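Side-chain contact in uncharacterized protein (Bacteroides uniformis, PDB 4K61), which is of unknown function but belongs to the DUF2874 family of putative beta-lactamase-inhibitor-like, PepSY-like proteins: residues E64-V69 with S96-E101. Sequence-based numbering, arbitrary orientation.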
ATOM      1  N   GLU A  64      -8.755  -5.555   9.775  1.00 27.02           N
ATOM      2  CA  GLU A  64      -7.379  -5.297  10.207  1.00 25.93           C
ATOM      3  C   GLU A  64      -7.079  -3.861  10.594  1.00 23.60           C
ATOM      4  O   GLU A  64      -6.012  -3.605  11.159  1.00 23.78           O
ATOM      5  CB  GLU A  64      -6.412  -5.700   9.103  1.00 23.94           C
ATOM      6  CG  GLU A  64      -6.470  -7.170   8.722  1.00 25.17           C
ATOM      7  CD  GLU A  64      -5.889  -8.081   9.788  1.00 30.16           C
ATOM      8  OE1 GLU A  64      -5.190  -7.605  10.699  1.00 34.86           O
ATOM      9  OE2 GLU A  64      -6.099  -9.298   9.711  1.00 34.10           O
ATOM     10  N   VAL A  65      -8.015  -2.949  10.360  1.00 22.66           N
ATOM     11  CA  VAL A  65      -7.730  -1.535  10.590  1.00 22.95           C
ATOM     12  C   VAL A  65      -7.981  -1.151  12.041  1.00 25.33           C
ATOM     13  O   VAL A  65      -8.704  -1.829  12.758  1.00 27.97           O
ATOM     14  CB  VAL A  65      -8.509  -0.612   9.613  1.00 21.38           C
ATOM     15  CG1 VAL A  65      -8.317  -1.051   8.164  1.00 21.55           C
ATOM     16  CG2 VAL A  65      -9.986  -0.499   9.958  1.00 24.21           C
ATOM     17  N   PRO A  66      -7.334  -0.068  12.491  1.00 26.71           N
ATOM     18  CA  PRO A  66      -7.693   0.443  13.794  1.00 27.96           C
ATOM     19  C   PRO A  66      -9.184   0.788  13.887  1.00 27.78           C
ATOM     20  O   PRO A  66      -9.747   1.326  12.941  1.00 27.13           O
ATOM     21  CB  PRO A  66      -6.828   1.703  13.921  1.00 28.43           C
ATOM     22  CG  PRO A  66      -5.639   1.451  13.034  1.00 26.03           C
ATOM     23  CD  PRO A  66      -6.243   0.698  11.858  1.00 24.32           C
ATOM     24  N   PRO A  67      -9.818   0.531  15.048  1.00 30.44           N
ATOM     25  CA  PRO A  67     -11.201   0.946  15.254  1.00 32.34           C
ATOM     26  C   PRO A  67     -11.507   2.397  14.842  1.00 32.31           C
ATOM     27  O   PRO A  67     -12.549   2.653  14.236  1.00 32.44           O
ATOM     28  CB  PRO A  67     -11.396   0.744  16.770  1.00 35.81           C
ATOM     29  CG  PRO A  67     -10.481  -0.375  17.104  1.00 35.99           C
ATOM     30  CD  PRO A  67      -9.283  -0.190  16.213  1.00 33.04           C
ATOM     31  N   ALA A  68     -10.604   3.332  15.151  1.00 33.67           N
ATOM     32  CA  ALA A  68     -10.794   4.744  14.790  1.00 31.31           C
ATOM     33  C   ALA A  68     -10.958   4.905  13.283  1.00 28.45           C
ATOM     34  O   ALA A  68     -11.767   5.699  12.824  1.00 29.69           O
ATOM     35  CB  ALA A  68      -9.612   5.584  15.273  1.00 31.50           C
ATOM     36  N   VAL A  69     -10.180   4.149  12.517  1.00 27.16           N
ATOM     37  CA  VAL A  69     -10.262   4.167  11.065  1.00 25.56           C
ATOM     38  C   VAL A  69     -11.570   3.557  10.579  1.00 26.31           C
ATOM     39  O   VAL A  69     -12.252   4.145   9.751  1.00 25.33           O
ATOM     40  CB  VAL A  69      -9.031   3.497  10.418  1.00 23.17           C
ATOM     41  CG1 VAL A  69      -9.204   3.401   8.912  1.00 21.91           C
ATOM     42  CG2 VAL A  69      -7.767   4.282  10.767  1.00 22.77           C
ATOM     43  N   SER A  96       2.353   6.492   9.231  1.00 25.69           N
ATOM     44  CA  SER A  96       1.684   5.454   8.441  1.00 22.48           C
ATOM     45  C   SER A  96       0.287   5.913   7.971  1.00 21.58           C
ATOM     46  O   SER A  96      -0.326   6.834   8.511  1.00 22.17           O
ATOM     47  CB  SER A  96       1.545   4.171   9.249  1.00 23.57           C
ATOM     48  OG  SER A  96       2.833   3.667   9.563  1.00 25.32           O
ATOM     49  N   ILE A  97      -0.208   5.226   6.962  1.00 19.64           N
ATOM     50  CA  ILE A  97      -1.488   5.544   6.321  1.00 19.32           C
ATOM     51  C   ILE A  97      -2.272   4.269   6.122  1.00 17.69           C
ATOM     52  O   ILE A  97      -1.692   3.248   5.709  1.00 18.50           O
ATOM     53  CB  ILE A  97      -1.251   6.223   4.952  1.00 19.67           C
ATOM     54  CG1 ILE A  97      -0.634   7.605   5.143  1.00 22.38           C
ATOM     55  CG2 ILE A  97      -2.548   6.305   4.146  1.00 19.59           C
ATOM     56  CD1 ILE A  97      -0.147   8.199   3.826  1.00 24.62           C
ATOM     57  N   VAL A  98      -3.592   4.302   6.380  1.00 17.17           N
ATOM     58  CA  VAL A  98      -4.484   3.245   5.912  1.00 17.34           C
ATOM     59  C   VAL A  98      -5.114   3.707   4.588  1.00 17.10           C
ATOM     60  O   VAL A  98      -5.824   4.716   4.561  1.00 16.28           O
ATOM     61  CB  VAL A  98      -5.621   2.904   6.889  1.00 18.25           C
ATOM     62  CG1 VAL A  98      -6.430   1.718   6.393  1.00 18.22           C
ATOM     63  CG2 VAL A  98      -5.080   2.605   8.272  1.00 19.17           C
ATOM     64  N   ALA A  99      -4.842   2.985   3.507  1.00 16.79           N
ATOM     65  CA  ALA A  99      -5.385   3.332   2.208  1.00 16.14           C
ATOM     66  C   ALA A  99      -6.561   2.397   1.919  1.00 18.19           C
ATOM     67  O   ALA A  99      -6.427   1.146   1.918  1.00 18.73           O
ATOM     68  CB  ALA A  99      -4.336   3.218   1.132  1.00 17.84           C
ATOM     69  N   VAL A 100      -7.734   2.990   1.725  1.00 16.77           N
ATOM     70  CA  VAL A 100      -8.943   2.199   1.462  1.00 18.60           C
ATOM     71  C   VAL A 100      -9.446   2.504   0.056  1.00 19.13           C
ATOM     72  O   VAL A 100      -9.592   3.669  -0.313  1.00 18.48           O
ATOM     73  CB  VAL A 100     -10.059   2.543   2.450  1.00 18.39           C
ATOM     74  CG1 VAL A 100     -11.293   1.750   2.102  1.00 19.58           C
ATOM     75  CG2 VAL A 100      -9.591   2.280   3.869  1.00 19.94           C
ATOM     76  N   GLU A 101      -9.694   1.460  -0.737  1.00 19.09           N
ATOM     77  CA  GLU A 101     -10.289   1.646  -2.059  0.50 20.52           C
ATOM     78  C   GLU A 101     -11.710   1.121  -2.053  1.00 21.81           C
ATOM     79  O   GLU A 101     -11.947  -0.010  -1.608  1.00 22.55           O
ATOM     80  CB  GLU A 101      -9.490   0.968  -3.168  0.50 22.14           C
ATOM     81  CG  GLU A 101     -10.020   1.391  -4.531  0.50 24.51           C
ATOM     82  CD  GLU A 101      -9.040   1.176  -5.684  0.50 27.42           C
ATOM     83  OE1 GLU A 101      -7.808   1.154  -5.437  0.50 25.94           O
ATOM     84  OE2 GLU A 101      -9.510   1.096  -6.848  0.50 28.93           O
TER
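Val98 is the one residue of 96-101 that comes within 4.5 Å of 64-69, where it meets Val65, Pro66 and Val69. CG1 of Val98, anti to the backbone N (chi1 -175°), lies 3.8 Å from CG1 of Val65, a side chain running roughly perpendicular to it, and 4.1 Å from CG1 of Val69. CG2 of Val98 is 4.0 Å from CG2 of Val69, and CD of the Pro66 ring stands 4.2 Å from that same Val98 CG2. The Val69 and Val98 side chains thus meet end on, through their methyls. All three residue contacts are carbon to carbon and no hydrogen bond joins the segments, so the contact is purely apolar; it buries 141 Å². In the fold it packs Val69 of helix 67-75, with the preceding Val65 and the N-cap residue Pro66, against one face of the antiparallel sheet, where strand 97-103 is hydrogen-bonded to strands 82-90 and 110-115. Ala99 turns to the other face, where it touches Leu114. Val100 points back toward the helix, yet its CG2 stays 5.2 Å from CG1 of Val69; it packs instead on Phe73, farther along the same helix, and on Phe115.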